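SnoK (Streptomyces nogalater, PDB 5EPA) is a non-heme iron, 2-oxoglutarate-dependent carbocyclase of nogalamycin biosynthesis that probably closes a ring on its substrate by oxidative chemistry at the metal. Local coordinates at residues P98-I103 and L148-A153; V206-R209 and V213-H216; P89-L94 and M234-V239; R113-D118 and L139-L144; E23-E28 and L105-A110. All coordinates share one frame; numbering follows the deposited sequence.

Contacts 1 to 4 all reach the larger antiparallel sheet of the double-stranded beta-helix, in which strands 213-217, 148-153, 233-242 and 112-122 lie side by side and enter contacts 2, 1, 3 and 4 in that order. The centres of contacts 1 and 3 are about 9 Å apart, those of contacts 1 and 2 about 10 Å, and those of contacts 2 and 4 about 20 Å. Along the chain contact 4 is nested in the loop closed by contact 1, itself nested in that of contact 3. W151 and H216 place contacts 1 and 2 at the 2-oxoglutarate pocket, while contact 5, farther out, joins the N-terminal region to helix 98-108 of contact 1.

Contact 1: P98-I103 and L148-A153. With AKG (2-oxoglutaric acid), chain H.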
# COMPACT_ATOMS: atom_id res chain seq x y z
N PRO A 98 2.68 -10.01 13.73
CA PRO A 98 3.65 -11.06 13.40
C PRO A 98 3.38 -11.75 12.08
O PRO A 98 4.31 -12.09 11.36
CB PRO A 98 3.51 -12.05 14.55
CG PRO A 98 2.88 -11.27 15.67
CD PRO A 98 2.03 -10.23 15.03
N GLU A 99 2.11 -11.98 11.75
CA GLU A 99 1.82 -12.67 10.52
C GLU A 99 1.93 -11.75 9.32
O GLU A 99 2.57 -12.09 8.31
CB GLU A 99 0.45 -13.36 10.59
CG GLU A 99 0.22 -14.21 11.86
CD GLU A 99 1.34 -15.20 12.18
OE1 GLU A 99 2.28 -15.44 11.36
OE2 GLU A 99 1.27 -15.78 13.28
N ILE A 100 1.34 -10.57 9.38
CA ILE A 100 1.39 -9.67 8.24
C ILE A 100 2.85 -9.31 7.91
O ILE A 100 3.23 -9.33 6.75
CB ILE A 100 0.60 -8.36 8.49
CG1 ILE A 100 -0.88 -8.66 8.70
CG2 ILE A 100 0.79 -7.41 7.32
CD1 ILE A 100 -1.69 -7.44 9.12
N SER A 101 3.62 -8.89 8.93
CA SER A 101 4.97 -8.39 8.70
C SER A 101 5.89 -9.55 8.42
O SER A 101 6.81 -9.45 7.63
CB SER A 101 5.49 -7.52 9.88
OG SER A 101 5.63 -8.27 11.06
N GLY A 102 5.64 -10.68 9.06
CA GLY A 102 6.44 -11.88 8.76
C GLY A 102 6.24 -12.42 7.33
O GLY A 102 7.18 -12.90 6.69
N ILE A 103 5.01 -12.33 6.83
CA ILE A 103 4.72 -12.71 5.45
C ILE A 103 5.41 -11.74 4.51
O ILE A 103 6.01 -12.15 3.55
CB ILE A 103 3.19 -12.74 5.17
CG1 ILE A 103 2.58 -13.97 5.86
CG2 ILE A 103 2.91 -12.80 3.67
CD1 ILE A 103 1.08 -13.88 6.00
N LEU A 148 7.79 -3.13 -0.59
CA LEU A 148 6.44 -3.59 -0.92
C LEU A 148 5.40 -3.08 0.07
O LEU A 148 5.72 -2.60 1.16
CB LEU A 148 6.39 -5.10 -0.96
CG LEU A 148 6.29 -5.89 0.34
CD1 LEU A 148 6.12 -7.36 0.04
CD2 LEU A 148 7.54 -5.72 1.14
N THR A 149 4.13 -3.18 -0.35
CA THR A 149 3.00 -2.68 0.42
C THR A 149 2.05 -3.81 0.76
O THR A 149 1.79 -4.66 -0.10
CB THR A 149 2.22 -1.64 -0.37
OG1 THR A 149 3.01 -0.47 -0.63
CG2 THR A 149 0.94 -1.23 0.36
N ALA A 150 1.59 -3.84 2.00
CA ALA A 150 0.53 -4.71 2.43
C ALA A 150 -0.77 -3.92 2.46
O ALA A 150 -0.88 -2.96 3.20
CB ALA A 150 0.82 -5.24 3.83
N TRP A 151 -1.73 -4.31 1.64
CA TRP A 151 -3.03 -3.63 1.57
C TRP A 151 -4.00 -4.50 2.30
O TRP A 151 -4.38 -5.56 1.83
CB TRP A 151 -3.42 -3.45 0.12
CG TRP A 151 -4.56 -2.50 -0.16
CD1 TRP A 151 -4.49 -1.17 -0.36
CD2 TRP A 151 -5.92 -2.86 -0.35
NE1 TRP A 151 -5.73 -0.66 -0.63
CE2 TRP A 151 -6.63 -1.69 -0.63
CE3 TRP A 151 -6.62 -4.08 -0.27
CZ2 TRP A 151 -7.99 -1.69 -0.89
CZ3 TRP A 151 -8.00 -4.07 -0.49
CH2 TRP A 151 -8.66 -2.88 -0.80
N ILE A 152 -4.30 -4.10 3.52
CA ILE A 152 -5.03 -4.91 4.46
C ILE A 152 -6.49 -4.53 4.38
O ILE A 152 -6.83 -3.38 4.62
CB ILE A 152 -4.50 -4.67 5.89
CG1 ILE A 152 -3.01 -4.94 5.97
CG2 ILE A 152 -5.22 -5.56 6.89
CD1 ILE A 152 -2.34 -4.23 7.11
N ALA A 153 -7.36 -5.47 4.11
CA ALA A 153 -8.79 -5.18 4.05
C ALA A 153 -9.43 -5.22 5.42
O ALA A 153 -9.31 -6.22 6.12
CB ALA A 153 -9.49 -6.19 3.17
C1 AKG H . -1.61 1.48 -2.39
O1 AKG H . -1.85 0.79 -1.37
O2 AKG H . -0.47 1.69 -2.90
C2 AKG H . -2.70 2.14 -3.09
O5 AKG H . -2.36 2.78 -4.07
C3 AKG H . -4.13 2.03 -2.60
C4 AKG H . -5.16 2.94 -3.28
C5 AKG H . -6.57 2.65 -2.72
O3 AKG H . -6.74 2.13 -1.57
O4 AKG H . -7.56 2.94 -3.39
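The branched side chain of I100 overlaps A150 and I152, laying helix 98-108 against strand 148-153 in the larger sheet of the double-stranded beta-helix (cupin) fold. Each branch has its own partner. CG2 of I100, anti to the backbone N, meets the A150 methyl, with CG2 and CB 4.1 Å apart. The other branch brings CD1 of I100 to within 3.8 Å of CD1 of I152, and these two isoleucines cross at a slant. Both strand residues are next-but-one neighbours, so their CB atoms face the helix while those of T149 and W151 point to the other side of the sheet. L94 touches both isoleucines, and Y240 and V44 add to the apolar surroundings of I100; all three contact residues are buried.

The other side of the strand serves the cosubstrate. CG of W151 is anti to its backbone N (chi1 -166°), which carries the indole into the barrel. There NE1 of W151 donates a nearly straight hydrogen bond of 3.1 Å to O3 of 2-oxoglutarate, with an N-H...O angle of 165°. O3 lies at the indole edge, in the ring plane, and belongs to the carboxylate remote from the keto group; the ligand is also hydrogen-bonded to NH2 of R233 and OG1 of T130. T149 makes a weak hydrogen bond through OG1 to D135, an iron ligand. Its other branch turns to the opposite end of the cosubstrate, where CG2 of T149 lies 3.9 Å from O1.

Contact 2: V206-R209 and V213-H216. With AKG (2-oxoglutaric acid), chain H.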
# COMPACT_ATOMS: atom_id res chain seq x y z
N VAL A 206 -8.83 -7.80 -8.05
CA VAL A 206 -8.68 -8.75 -6.96
C VAL A 206 -9.61 -8.38 -5.80
O VAL A 206 -9.21 -7.73 -4.83
CB VAL A 206 -7.23 -8.80 -6.46
CG1 VAL A 206 -7.07 -9.87 -5.41
CG2 VAL A 206 -6.26 -9.08 -7.59
N PRO A 207 -10.87 -8.80 -5.87
CA PRO A 207 -11.73 -8.58 -4.73
C PRO A 207 -11.31 -9.44 -3.56
O PRO A 207 -10.74 -10.52 -3.76
CB PRO A 207 -13.11 -9.01 -5.24
CG PRO A 207 -12.81 -9.98 -6.35
CD PRO A 207 -11.59 -9.40 -7.00
N VAL A 208 -11.56 -8.95 -2.35
CA VAL A 208 -11.13 -9.64 -1.14
C VAL A 208 -12.13 -9.54 -0.01
O VAL A 208 -12.98 -8.67 -0.00
CB VAL A 208 -9.80 -9.10 -0.61
CG1 VAL A 208 -8.69 -9.36 -1.62
CG2 VAL A 208 -9.90 -7.62 -0.27
N ARG A 209 -11.99 -10.43 0.95
CA ARG A 209 -12.77 -10.42 2.17
C ARG A 209 -12.03 -9.67 3.29
O ARG A 209 -10.82 -9.63 3.31
CB ARG A 209 -13.05 -11.86 2.62
CG ARG A 209 -13.91 -12.72 1.65
CD ARG A 209 -15.30 -12.51 2.10
NE ARG A 209 -16.19 -13.61 1.75
CZ ARG A 209 -17.43 -13.69 2.22
NH1 ARG A 209 -17.90 -12.73 3.03
NH2 ARG A 209 -18.22 -14.71 1.87
N VAL A 213 -5.21 -9.95 2.98
CA VAL A 213 -4.19 -8.96 2.63
C VAL A 213 -3.72 -9.21 1.22
O VAL A 213 -3.43 -10.34 0.85
CB VAL A 213 -2.97 -9.03 3.56
CG1 VAL A 213 -2.00 -7.93 3.21
CG2 VAL A 213 -3.39 -8.87 5.00
N VAL A 214 -3.60 -8.15 0.42
CA VAL A 214 -2.92 -8.25 -0.84
C VAL A 214 -1.63 -7.46 -0.76
O VAL A 214 -1.64 -6.29 -0.45
CB VAL A 214 -3.75 -7.71 -2.01
CG1 VAL A 214 -3.10 -8.06 -3.34
CG2 VAL A 214 -5.16 -8.25 -1.97
N PHE A 215 -0.52 -8.10 -1.12
CA PHE A 215 0.80 -7.48 -1.11
C PHE A 215 1.19 -7.13 -2.52
O PHE A 215 0.96 -7.91 -3.45
CB PHE A 215 1.87 -8.45 -0.58
CG PHE A 215 1.69 -8.82 0.85
CD1 PHE A 215 0.84 -9.80 1.21
CD2 PHE A 215 2.42 -8.16 1.84
CE1 PHE A 215 0.65 -10.11 2.56
CE2 PHE A 215 2.27 -8.48 3.17
CZ PHE A 215 1.37 -9.46 3.54
N HIS A 216 1.77 -5.96 -2.71
CA HIS A 216 2.30 -5.60 -4.03
C HIS A 216 3.64 -4.87 -3.95
O HIS A 216 3.85 -3.98 -3.13
CB HIS A 216 1.25 -4.80 -4.90
CG HIS A 216 0.93 -3.43 -4.39
ND1 HIS A 216 -0.08 -3.20 -3.50
CD2 HIS A 216 1.51 -2.23 -4.62
CE1 HIS A 216 -0.10 -1.91 -3.19
NE2 HIS A 216 0.82 -1.30 -3.90
C1 AKG H . -1.61 1.48 -2.39
O1 AKG H . -1.85 0.79 -1.37
O2 AKG H . -0.47 1.69 -2.90
C2 AKG H . -2.70 2.14 -3.09
O5 AKG H . -2.36 2.78 -4.07
C3 AKG H . -4.13 2.03 -2.60
C4 AKG H . -5.16 2.94 -3.28
C5 AKG H . -6.57 2.65 -2.72
O3 AKG H . -6.74 2.13 -1.57
O4 AKG H . -7.56 2.94 -3.39
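This contact lies where the chain passes from one sheet of the double-stranded beta-helix to the other: it leaves the smaller sheet at the end of strand 204-206 and enters the larger one on strand 213-217. V214 makes both contacts through one methyl, CG2. With CG1 of V214 anti to the backbone N (chi1 -170°), CG2 is left anti to the carbonyl carbon and points at both valines of the preceding segment. CG2 of V214 is 3.7 Å from CG1 of V208, and the two side chains meet at a slant. The same CG2 is 4.3 Å from CG1 of V206, a looser touch. Y166 of strand 164-166 packs on V206 and V214, H40 on V206 and V208, and A153 on V208.

Strand alternation separates the neighbours of V214. F215 turns the opposite way to pack on helix 98-108, and CG1 of V213 sits 3.5 Å above the plane of its ring, toward the rim. H216 returns to the interior, on the side of the cosubstrate. Its CG stands between the backbone N and the carbonyl carbon (chi1 68°), directing the imidazole at the keto-acid end of 2-oxoglutarate. NE2 of H216 also hydrogen-bonds OD2 of the iron ligand D135, and its ring meets that of another iron ligand, H222, with planes at about 45°. H216 thus belongs to the second shell of the metal. Its reach to the cosubstrate is weak and bent: NE2 of H216 lies 3.4 Å from O2, with an N-H...O angle of 130°.

Contact 3: P89-L94 and M234-V239; sequences PELRSL and MAHGVV
The chain makes a 3-10 turn at residues 89-91 and passes into the short helix 92-95 above strand 233-242, with CA of L94 8.9 Å from CA of V238. L94 and H236 carry the contact. CG of L94 is anti to the backbone N (chi1 -177°), and from there CD2 descends onto one face of the H236 imidazole in a CH-pi contact. This CD2 lies 3.8 Å from the ring centroid and 18° off the normal. Its shift toward the rim leaves CD2 of L94 equally near CG and CD2 of H236, at 3.7 Å. A turn earlier, L91 approaches obliquely and more loosely, its CD1 4.4 Å from CE1 of H236. V238, two residues along the strand, places CG2 at the edge of the same ring, in its plane.

OG of S93 donates a 2.7 Å hydrogen bond to O of E90, 18° out of the carbonyl plane, tying S93 back to E90 within the turn. F53 and C57 of helix 47-64 also line this region, F53 against L94 and C57 against H236.

The imidazole is buried, yet its NE2 is satisfied by a hydrogen bond to OG of S117 on adjacent strand 112-122. With that bond at one end, CB at the other and a leucine methyl on the face, the ring's rotation is probably well fixed: the imidazole offers a face to the leucine methyl while NE2 at its edge bonds S117.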
# COMPACT_ATOMS: atom_id res chain seq x y z
N PRO A 89 -1.88 4.09 19.65
CA PRO A 89 -1.07 3.04 20.29
C PRO A 89 -1.28 1.61 19.73
O PRO A 89 -0.32 0.89 19.55
CB PRO A 89 -1.53 3.08 21.75
CG PRO A 89 -2.11 4.45 21.93
CD PRO A 89 -2.64 4.90 20.60
N GLU A 90 -2.53 1.20 19.53
CA GLU A 90 -2.86 -0.15 19.07
C GLU A 90 -2.44 -0.47 17.63
O GLU A 90 -2.34 -1.64 17.28
CB GLU A 90 -4.37 -0.45 19.20
CG GLU A 90 -4.80 -0.71 20.65
CD GLU A 90 -6.33 -0.66 20.87
OE1 GLU A 90 -7.08 -0.83 19.83
OE2 GLU A 90 -6.78 -0.45 22.03
N LEU A 91 -2.14 0.55 16.82
CA LEU A 91 -1.82 0.29 15.41
C LEU A 91 -0.39 -0.19 15.18
O LEU A 91 -0.05 -0.65 14.10
CB LEU A 91 -2.13 1.49 14.53
CG LEU A 91 -3.62 1.76 14.44
CD1 LEU A 91 -3.88 2.99 13.60
CD2 LEU A 91 -4.40 0.57 13.89
N ARG A 92 0.45 -0.05 16.19
CA ARG A 92 1.79 -0.61 16.11
C ARG A 92 1.68 -2.10 15.88
O ARG A 92 2.51 -2.68 15.20
CB ARG A 92 2.59 -0.31 17.41
CG ARG A 92 4.00 -0.92 17.48
CD ARG A 92 4.66 -0.59 18.84
NE ARG A 92 4.92 0.84 18.89
CZ ARG A 92 6.02 1.41 18.41
NH1 ARG A 92 7.02 0.68 17.93
NH2 ARG A 92 6.13 2.74 18.46
N SER A 93 0.70 -2.71 16.53
CA SER A 93 0.55 -4.16 16.48
C SER A 93 -0.11 -4.60 15.16
O SER A 93 -0.21 -5.75 14.91
CB SER A 93 -0.25 -4.67 17.70
OG SER A 93 -1.59 -4.17 17.64
N LEU A 94 -0.53 -3.64 14.35
CA LEU A 94 -0.96 -3.90 13.01
C LEU A 94 0.22 -3.91 12.05
O LEU A 94 0.40 -4.87 11.33
CB LEU A 94 -1.98 -2.85 12.53
CG LEU A 94 -2.58 -3.05 11.15
CD1 LEU A 94 -3.30 -4.39 11.04
CD2 LEU A 94 -3.54 -1.94 10.81
N MET A 234 -12.91 0.22 3.66
CA MET A 234 -11.72 0.65 4.41
C MET A 234 -10.63 -0.37 4.26
O MET A 234 -10.80 -1.53 4.62
CB MET A 234 -11.99 0.86 5.91
CG MET A 234 -10.73 1.31 6.64
SD MET A 234 -10.78 1.47 8.46
CE MET A 234 -12.03 2.73 8.65
N ALA A 235 -9.48 0.09 3.77
CA ALA A 235 -8.27 -0.69 3.87
C ALA A 235 -7.22 0.07 4.70
O ALA A 235 -7.34 1.27 4.96
CB ALA A 235 -7.72 -1.00 2.49
N HIS A 236 -6.16 -0.66 5.07
CA HIS A 236 -5.00 -0.08 5.71
C HIS A 236 -3.78 -0.48 4.91
O HIS A 236 -3.46 -1.65 4.80
CB HIS A 236 -4.85 -0.54 7.16
CG HIS A 236 -4.04 0.39 8.00
ND1 HIS A 236 -4.61 1.40 8.73
CD2 HIS A 236 -2.71 0.53 8.16
CE1 HIS A 236 -3.68 2.11 9.33
NE2 HIS A 236 -2.51 1.60 9.00
N GLY A 237 -3.08 0.50 4.35
CA GLY A 237 -1.93 0.24 3.52
C GLY A 237 -0.68 0.42 4.34
O GLY A 237 -0.47 1.46 4.90
N VAL A 238 0.16 -0.60 4.39
CA VAL A 238 1.41 -0.50 5.12
C VAL A 238 2.60 -0.60 4.15
O VAL A 238 2.72 -1.61 3.46
CB VAL A 238 1.55 -1.62 6.17
CG1 VAL A 238 2.82 -1.44 6.98
CG2 VAL A 238 0.38 -1.62 7.07
N VAL A 239 3.50 0.39 4.14
CA VAL A 239 4.66 0.33 3.25
C VAL A 239 5.84 -0.18 4.03
O VAL A 239 6.24 0.43 5.03
CB VAL A 239 4.99 1.68 2.65
CG1 VAL A 239 6.23 1.60 1.81
CG2 VAL A 239 3.83 2.19 1.81

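Contact 4: R113-D118 and L139-L144; sequences RVYSSD and LPLNEL
The Y115 phenol ring is approached obliquely by three residues of the facing loop, L139, P140 and L141. CD2 of L139 lies 3.7 Å from CE2 of Y115, and CD2 of L141 is 4.3 Å from CE1 of Y115, so the two leucines touch different sides of the ring outline. P140 meets the far end: its CG is 3.3 Å from OH of Y115, and its CD 4.0 Å from CZ of Y115. The Y115 side chain, with CG anti to the backbone N (chi1 165°), reaches out from its strand and runs counter to that of L139 as they pass.

P140 is the centre of an inverse gamma turn, with a weak 2.9 Å hydrogen bond from L141 N to L139 O. Y115 and S116 together face V239, forming a classic beta bulge.

The contact thus joins strand 112-122, between strands 233-242 and 76-81 in the larger sheet, to the loop that follows strand 130-133. The side chain of L139 is about 5 Å from that of the iron ligand D135, and just beyond P140 the short strand 141-142 pairs with strand 246-247.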
# COMPACT_ATOMS: atom_id res chain seq x y z
N ARG A 113 11.93 -2.48 6.95
CA ARG A 113 11.47 -1.59 8.01
C ARG A 113 10.09 -1.09 7.64
O ARG A 113 9.76 -1.00 6.48
CB ARG A 113 12.36 -0.35 8.16
CG ARG A 113 13.71 -0.56 8.81
CD ARG A 113 14.54 0.71 8.71
NE ARG A 113 15.87 0.48 9.26
CZ ARG A 113 16.16 0.48 10.56
NH1 ARG A 113 15.20 0.66 11.49
NH2 ARG A 113 17.42 0.27 10.96
N VAL A 114 9.32 -0.69 8.65
CA VAL A 114 8.07 0.06 8.38
C VAL A 114 8.40 1.51 7.97
O VAL A 114 9.07 2.22 8.70
CB VAL A 114 7.17 0.10 9.60
CG1 VAL A 114 5.89 0.86 9.29
CG2 VAL A 114 6.82 -1.31 10.05
N TYR A 115 7.97 1.89 6.77
CA TYR A 115 8.13 3.25 6.27
C TYR A 115 6.99 4.11 6.77
O TYR A 115 7.21 5.21 7.26
CB TYR A 115 8.20 3.35 4.72
CG TYR A 115 7.99 4.78 4.26
CD1 TYR A 115 8.89 5.76 4.56
CD2 TYR A 115 6.84 5.17 3.62
CE1 TYR A 115 8.70 7.08 4.21
CE2 TYR A 115 6.65 6.50 3.23
CZ TYR A 115 7.60 7.45 3.56
OH TYR A 115 7.39 8.79 3.22
N SER A 116 5.78 3.62 6.59
CA SER A 116 4.59 4.39 6.92
C SER A 116 3.38 3.48 6.79
O SER A 116 3.48 2.32 6.35
CB SER A 116 4.40 5.57 5.97
OG SER A 116 3.43 6.46 6.46
N SER A 117 2.23 4.02 7.18
CA SER A 117 0.97 3.39 6.85
C SER A 117 -0.07 4.44 6.59
O SER A 117 0.07 5.60 7.03
CB SER A 117 0.54 2.43 7.96
OG SER A 117 -0.10 3.06 9.04
N ASP A 118 -1.14 4.04 5.92
CA ASP A 118 -2.24 4.93 5.66
C ASP A 118 -3.57 4.26 5.93
O ASP A 118 -3.77 3.09 5.58
CB ASP A 118 -2.27 5.35 4.20
CG ASP A 118 -1.15 6.28 3.84
OD1 ASP A 118 -0.02 5.80 3.65
OD2 ASP A 118 -1.39 7.50 3.72
N LEU A 139 7.33 7.63 -3.46
CA LEU A 139 8.05 7.42 -2.21
C LEU A 139 9.31 8.27 -2.19
O LEU A 139 10.08 8.25 -3.13
CB LEU A 139 8.45 5.96 -2.04
CG LEU A 139 7.29 5.03 -1.64
CD1 LEU A 139 7.71 3.58 -1.78
CD2 LEU A 139 6.77 5.26 -0.23
N PRO A 140 9.50 9.04 -1.12
CA PRO A 140 10.64 9.98 -1.01
C PRO A 140 11.89 9.25 -0.53
O PRO A 140 12.50 9.62 0.49
CB PRO A 140 10.15 10.99 -0.01
CG PRO A 140 9.29 10.17 0.93
CD PRO A 140 8.63 9.12 0.08
N LEU A 141 12.27 8.21 -1.27
CA LEU A 141 13.32 7.30 -0.90
C LEU A 141 14.26 6.99 -2.05
O LEU A 141 13.87 7.07 -3.20
CB LEU A 141 12.75 5.98 -0.41
CG LEU A 141 11.73 6.07 0.71
CD1 LEU A 141 11.20 4.70 0.98
CD2 LEU A 141 12.33 6.63 2.00
N ASN A 142 15.53 6.74 -1.70
CA ASN A 142 16.49 6.17 -2.61
C ASN A 142 16.58 4.73 -2.26
O ASN A 142 16.14 4.30 -1.19
CB ASN A 142 17.90 6.66 -2.39
CG ASN A 142 18.07 8.07 -2.82
OD1 ASN A 142 17.76 8.40 -3.95
ND2 ASN A 142 18.64 8.92 -1.93
N GLU A 143 17.19 3.99 -3.17
CA GLU A 143 17.75 2.71 -2.79
C GLU A 143 16.66 1.64 -2.67
O GLU A 143 16.70 0.73 -1.80
CB GLU A 143 18.56 2.88 -1.49
CG GLU A 143 19.81 2.10 -1.60
CD GLU A 143 20.74 2.62 -2.67
OE1 GLU A 143 21.00 3.84 -2.78
OE2 GLU A 143 21.25 1.75 -3.42
N LEU A 144 15.67 1.75 -3.56
CA LEU A 144 14.59 0.74 -3.47
C LEU A 144 14.85 -0.47 -4.30
O LEU A 144 15.23 -0.39 -5.48
CB LEU A 144 13.12 1.18 -3.64
CG LEU A 144 12.86 2.46 -2.87
CD1 LEU A 144 11.40 2.85 -2.99
CD2 LEU A 144 13.26 2.30 -1.41

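Contact 5: E23-E28 and L105-A110; sequences ENLSKE and LRLAGA
NH1 of R106 reaches the backbone carbonyls of the segment before helix 27-36: it makes a weak hydrogen bond to O of L25, 3.3 Å long and bent to 127°, and O of E23 lies 3.7 Å from it at the guanidinium edge. Its stronger partner is O of A22, just upstream, so NH1 bonds A22 and, weakly, L25. The side chain of L25 meets the same group over a face. CG of L25 is anti to the backbone N (chi1 177°), and CD2 stands 4.1 Å above the guanidinium plane, over its centre. The same methyl also touches the aliphatic root of the arginine, CD2 of L25 being 3.9 Å from CB of R106. A bend at chi3 (49°) folds the arginine chain so that methylene and guanidinium both lie against the leucine. L107 completes the apolar part, its CD2 4.3 Å from CD2 of L25.

R106 is partly exposed, with L25 buried against its guanidinium. K27 brings a second positive charge nearby, NZ of K27 being 5.4 Å from NH2 of R106; the two are not in contact and would probably repel mildly. S26 is the N-cap of helix 27-36, its OG capping N of A29.

Here the segment leading into helix 27-36 packs against the C-terminal part of helix 98-108, after which G109 leaves helical geometry with positive phi. V30 touches both L25 and L107, NE of R34 hydrogen-bonds O of L107, and strand 38-41 at the edge of the larger sheet contributes I41 against L25 and V39 against L107.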
# COMPACT_ATOMS: atom_id res chain seq x y z
N GLU A 23 4.44 -18.73 8.90
CA GLU A 23 5.03 -20.06 8.97
C GLU A 23 4.45 -20.98 7.88
O GLU A 23 5.17 -21.80 7.34
CB GLU A 23 4.78 -20.69 10.37
CG GLU A 23 5.50 -22.01 10.63
CD GLU A 23 4.68 -23.27 10.23
OE1 GLU A 23 3.43 -23.25 10.11
OE2 GLU A 23 5.32 -24.33 10.02
N ASN A 24 3.15 -20.89 7.62
CA ASN A 24 2.49 -21.86 6.71
C ASN A 24 2.33 -21.32 5.28
O ASN A 24 1.78 -21.97 4.42
CB ASN A 24 1.14 -22.37 7.29
CG ASN A 24 0.02 -21.33 7.24
OD1 ASN A 24 0.06 -20.37 6.47
ND2 ASN A 24 -0.98 -21.51 8.06
N LEU A 25 2.76 -20.09 5.08
CA LEU A 25 2.75 -19.48 3.75
C LEU A 25 3.42 -20.41 2.73
O LEU A 25 4.54 -20.87 2.96
CB LEU A 25 3.47 -18.14 3.81
CG LEU A 25 3.62 -17.37 2.49
CD1 LEU A 25 2.34 -16.66 2.09
CD2 LEU A 25 4.75 -16.36 2.62
N SER A 26 2.75 -20.68 1.62
CA SER A 26 3.30 -21.63 0.66
C SER A 26 4.40 -21.03 -0.18
O SER A 26 4.38 -19.86 -0.50
CB SER A 26 2.19 -22.21 -0.25
OG SER A 26 1.53 -21.17 -0.98
N LYS A 27 5.34 -21.87 -0.57
CA LYS A 27 6.30 -21.54 -1.59
C LYS A 27 5.67 -21.06 -2.88
O LYS A 27 6.23 -20.22 -3.56
CB LYS A 27 7.09 -22.80 -1.89
CG LYS A 27 8.15 -23.03 -0.84
CD LYS A 27 9.02 -24.24 -1.08
CE LYS A 27 9.85 -24.53 0.18
NZ LYS A 27 9.05 -24.84 1.41
N GLU A 28 4.51 -21.58 -3.21
CA GLU A 28 3.80 -21.18 -4.42
C GLU A 28 3.34 -19.73 -4.33
O GLU A 28 3.37 -18.96 -5.31
CB GLU A 28 2.57 -22.10 -4.65
CG GLU A 28 2.84 -23.60 -4.94
CD GLU A 28 3.46 -24.41 -3.78
OE1 GLU A 28 3.10 -24.15 -2.60
OE2 GLU A 28 4.29 -25.33 -4.04
N LEU A 105 8.10 -10.10 4.97
CA LEU A 105 9.50 -10.45 4.99
C LEU A 105 9.82 -11.64 4.08
O LEU A 105 10.83 -11.66 3.37
CB LEU A 105 9.92 -10.74 6.44
CG LEU A 105 11.38 -10.69 6.80
CD1 LEU A 105 11.99 -9.34 6.43
CD2 LEU A 105 11.55 -10.94 8.30
N ARG A 106 8.99 -12.66 4.12
CA ARG A 106 9.20 -13.84 3.28
C ARG A 106 9.02 -13.51 1.80
O ARG A 106 9.75 -13.97 0.95
CB ARG A 106 8.29 -15.00 3.71
CG ARG A 106 8.79 -15.66 4.99
CD ARG A 106 8.22 -17.05 5.27
NE ARG A 106 8.31 -17.93 4.11
CZ ARG A 106 7.64 -19.08 3.95
NH1 ARG A 106 6.80 -19.52 4.88
NH2 ARG A 106 7.82 -19.80 2.84
N LEU A 107 8.04 -12.68 1.51
CA LEU A 107 7.78 -12.29 0.14
C LEU A 107 8.93 -11.46 -0.40
O LEU A 107 9.40 -11.69 -1.53
CB LEU A 107 6.47 -11.52 0.06
CG LEU A 107 5.18 -12.31 0.36
CD1 LEU A 107 3.97 -11.41 0.29
CD2 LEU A 107 4.96 -13.47 -0.62
N ALA A 108 9.42 -10.51 0.41
CA ALA A 108 10.46 -9.59 -0.02
C ALA A 108 11.78 -10.25 -0.20
O ALA A 108 12.57 -9.88 -1.05
CB ALA A 108 10.60 -8.46 0.97
N GLY A 109 12.07 -11.20 0.65
CA GLY A 109 13.36 -11.92 0.61
C GLY A 109 14.53 -11.09 1.10
O GLY A 109 15.68 -11.46 0.89
N ALA A 110 14.23 -10.01 1.81
CA ALA A 110 15.29 -9.11 2.30
C ALA A 110 14.79 -8.35 3.54
O ALA A 110 13.59 -8.25 3.75
CB ALA A 110 15.69 -8.12 1.22